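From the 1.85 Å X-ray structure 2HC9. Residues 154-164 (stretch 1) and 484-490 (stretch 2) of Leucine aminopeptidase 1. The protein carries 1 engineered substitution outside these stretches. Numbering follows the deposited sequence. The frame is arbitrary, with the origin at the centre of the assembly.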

# COMPACT_ATOMS: atom_id res chain seq x y z
N LYS A 154 53.30 -8.11 22.38
CA LYS A 154 53.03 -9.52 22.59
C LYS A 154 52.86 -10.29 21.27
O LYS A 154 52.93 -11.51 21.25
N LEU A 155 52.63 -9.58 20.16
CA LEU A 155 52.38 -10.26 18.89
C LEU A 155 53.57 -11.12 18.43
O LEU A 155 54.73 -10.68 18.49
N THR A 156 53.29 -12.34 17.98
CA THR A 156 54.31 -13.21 17.42
C THR A 156 54.28 -13.21 15.89
O THR A 156 53.31 -12.74 15.26
N ASN A 157 55.33 -13.74 15.27
CA ASN A 157 55.33 -13.90 13.82
C ASN A 157 54.24 -14.87 13.32
O ASN A 157 53.63 -14.63 12.28
N GLU A 158 53.97 -15.93 14.09
CA GLU A 158 52.87 -16.83 13.77
C GLU A 158 51.52 -16.10 13.82
O GLU A 158 50.66 -16.32 12.96
N ASP A 159 51.33 -15.24 14.81
CA ASP A 159 50.13 -14.39 14.84
C ASP A 159 49.96 -13.59 13.55
O ASP A 159 48.83 -13.46 13.06
N ALA A 160 51.06 -13.05 13.02
CA ALA A 160 50.98 -12.20 11.84
C ALA A 160 50.58 -13.03 10.61
O ALA A 160 49.84 -12.55 9.75
N VAL A 161 51.04 -14.28 10.57
CA VAL A 161 50.60 -15.20 9.49
C VAL A 161 49.09 -15.41 9.60
O VAL A 161 48.36 -15.30 8.61
N PHE A 162 48.64 -15.73 10.81
CA PHE A 162 47.21 -15.94 11.00
C PHE A 162 46.40 -14.69 10.60
O PHE A 162 45.37 -14.81 9.95
N LEU A 163 46.85 -13.51 11.01
CA LEU A 163 46.12 -12.27 10.72
C LEU A 163 46.09 -11.97 9.22
O LEU A 163 45.11 -11.44 8.70
N THR A 164 47.16 -12.32 8.51
CA THR A 164 47.15 -12.22 7.05
C THR A 164 46.12 -13.17 6.44
O THR A 164 45.39 -12.81 5.51
N THR A 484 43.47 -24.12 17.50
CA THR A 484 44.54 -23.87 16.53
C THR A 484 45.89 -23.74 17.23
O THR A 484 45.97 -23.73 18.47
N SER A 485 46.94 -23.60 16.41
CA SER A 485 48.27 -23.34 16.92
C SER A 485 48.56 -21.87 17.11
O SER A 485 49.70 -21.53 17.41
N VAL A 486 47.56 -20.99 16.94
CA VAL A 486 47.86 -19.55 16.89
C VAL A 486 47.97 -18.96 18.29
O VAL A 486 46.99 -18.98 19.03
N PRO A 487 49.14 -18.41 18.66
CA PRO A 487 49.31 -17.92 20.04
C PRO A 487 48.23 -16.94 20.51
O PRO A 487 47.67 -17.13 21.58
N MET A 488 47.90 -15.95 19.69
CA MET A 488 46.90 -14.95 20.08
C MET A 488 45.47 -15.49 20.18
O MET A 488 44.59 -14.80 20.69
N LEU A 489 45.24 -16.70 19.66
CA LEU A 489 43.91 -17.33 19.76
C LEU A 489 43.82 -18.31 20.92
O LEU A 489 42.76 -18.86 21.20
N LYS A 490 44.96 -18.59 21.55
CA LYS A 490 45.02 -19.74 22.43
C LYS A 490 44.79 -19.28 23.85
O LYS A 490 44.91 -20.06 24.79

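The first turns of a helix pack against a short segment near the chain's end through a mixed contact, with two side-chain carboxylates making hydrogen bonds beside an apolar cluster around Phe-162 and Met-488. The two stretches bury 473 Å² between them, both sides summed. The nearest CA atoms are those of Asp-159 and Val-486, 6.0 Å apart.

Asp-159 is the polar centre. Its CA-to-CB bond points sideways, but chi1 in the m well (-68°) brings the carboxylate nearer to the second stretch. Asp-159 OD1 accepts a hydrogen bond from Met-488 N at 2.8 Å, with an N-H...acceptor angle of 159°. The other oxygen, Asp-159 OD2, accepts from Thr-156 N at 3.0 Å. Thr-156 answers as N-cap: Thr-156 OG1 accepts from Asp-159 N, also at 3.0 Å. The cap residue and the residue that reaches the second stretch are thus tied to each other. Thr-156 is p, and its OG1 also lies 3.6 Å from Pro-487 CG.

Glu-158 points toward the second stretch with chi1 and chi2 both t, so the chain is extended. Ser-485 OG, on a p rotamer, donates to Glu-158 OE2 at 2.8 Å. Glu-158 OE2 also lies 2.9 Å from Ser-485 O, but both are acceptors and no hydrogen bond forms. Pro-487 fits against both acids. Pro-487 CD is 3.4 Å from Glu-158 OE1 and 3.3 Å from Asp-159 OD1.

Most of the apolar part lies further along the helix, at Phe-162 and Leu-163; Leu-155, before the helix, also joins it. Phe-162 is buried and points toward the partner, with chi1 t (165°). Leu-489, m then t, sets CD1 over one face of the ring. Leu-489 CD1 is 3.8 Å from the Phe-162 ring centroid and 15° off the normal, a CH-pi contact. Val-486, t, meets the base of the same side chain: Val-486 CG1 is 3.6 Å from Phe-162 CB.

Met-488 has the largest covered area, 79 Å². Its side chain, p, t, m, reaches Phe-162, Leu-163 and Leu-155. Met-488 SD lies 3.8 Å from Leu-163 CG and 4.3 Å from Phe-162 CD2, oblique to that ring. Met-488 CE lies 4.0 Å from Leu-155 CD1. Leu-155 (t, p) and Leu-163 (m, t) both start sideways, yet their ends come nearer. Met-488 therefore takes part twice, through its backbone N to Asp-159 and through its side chain to the apolar cluster.

Ala-160 points away, and Asn-157, Val-161 and Thr-164 are out of reach.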

# COMPACT_ATOMS: atom_id res chain seq x y z
CB LYS A 154 51.79 -9.68 23.46
CG LYS A 154 52.03 -9.40 24.93
CD LYS A 154 50.75 -9.60 25.72
CE LYS A 154 50.98 -9.26 27.19
NZ LYS A 154 49.76 -9.51 28.03
CB LEU A 155 51.98 -9.25 17.82
CG LEU A 155 51.19 -9.75 16.62
CD1 LEU A 155 49.71 -10.01 16.99
CD2 LEU A 155 51.29 -8.72 15.51
CB THR A 156 54.17 -14.67 17.92
OG1 THR A 156 53.04 -15.31 17.29
CG2 THR A 156 54.03 -14.72 19.44
CB ASN A 157 56.72 -14.32 13.31
CG ASN A 157 57.75 -13.19 13.40
OD1 ASN A 157 57.43 -12.04 13.74
ND2 ASN A 157 59.00 -13.51 13.08
CB GLU A 158 52.86 -18.03 14.72
CG GLU A 158 51.68 -18.98 14.46
CD GLU A 158 51.75 -20.29 15.23
OE1 GLU A 158 52.47 -20.38 16.27
OE2 GLU A 158 51.05 -21.24 14.81
CB ASP A 159 50.16 -13.42 16.02
CG ASP A 159 50.02 -14.10 17.36
OD1 ASP A 159 49.39 -15.18 17.46
OD2 ASP A 159 50.57 -13.53 18.32
CB ALA A 160 52.28 -11.43 11.60
CB VAL A 161 51.31 -16.60 9.55
CG1 VAL A 161 50.85 -17.47 8.39
CG2 VAL A 161 52.84 -16.43 9.44
CB PHE A 162 46.85 -16.37 12.44
CG PHE A 162 45.38 -16.22 12.72
CD1 PHE A 162 44.47 -17.12 12.15
CD2 PHE A 162 44.90 -15.10 13.39
CE1 PHE A 162 43.08 -16.93 12.34
CE2 PHE A 162 43.54 -14.91 13.57
CZ PHE A 162 42.64 -15.81 13.03
CB LEU A 163 46.75 -11.10 11.50
CG LEU A 163 46.55 -11.17 13.03
CD1 LEU A 163 47.49 -10.16 13.74
CD2 LEU A 163 45.08 -10.88 13.42
CB THR A 164 48.57 -12.53 6.51
OG1 THR A 164 49.49 -11.58 7.08
CG2 THR A 164 48.63 -12.43 4.99
CB THR A 484 44.32 -22.55 15.76
OG1 THR A 484 44.52 -21.44 16.64
CG2 THR A 484 42.90 -22.50 15.16
CB SER A 485 49.32 -23.93 15.96
OG SER A 485 49.19 -23.37 14.66
CB VAL A 486 46.80 -18.77 16.07
CG1 VAL A 486 47.24 -17.31 15.90
CG2 VAL A 486 46.60 -19.41 14.69
CB PRO A 487 50.69 -17.24 20.00
CG PRO A 487 51.44 -18.02 18.97
CD PRO A 487 50.39 -18.29 17.88
CB MET A 488 46.90 -13.72 19.16
CG MET A 488 46.23 -13.95 17.77
SD MET A 488 46.47 -12.62 16.58
CE MET A 488 45.88 -11.19 17.53
CB LEU A 489 43.56 -18.08 18.46
CG LEU A 489 43.52 -17.20 17.21
CD1 LEU A 489 43.11 -18.04 16.00
CD2 LEU A 489 42.55 -16.01 17.39
CB LYS A 490 46.35 -20.49 22.27
CG LYS A 490 46.36 -21.43 21.05
CD LYS A 490 47.57 -22.36 21.08
CE LYS A 490 47.31 -23.59 21.93
NZ LYS A 490 48.36 -24.62 21.73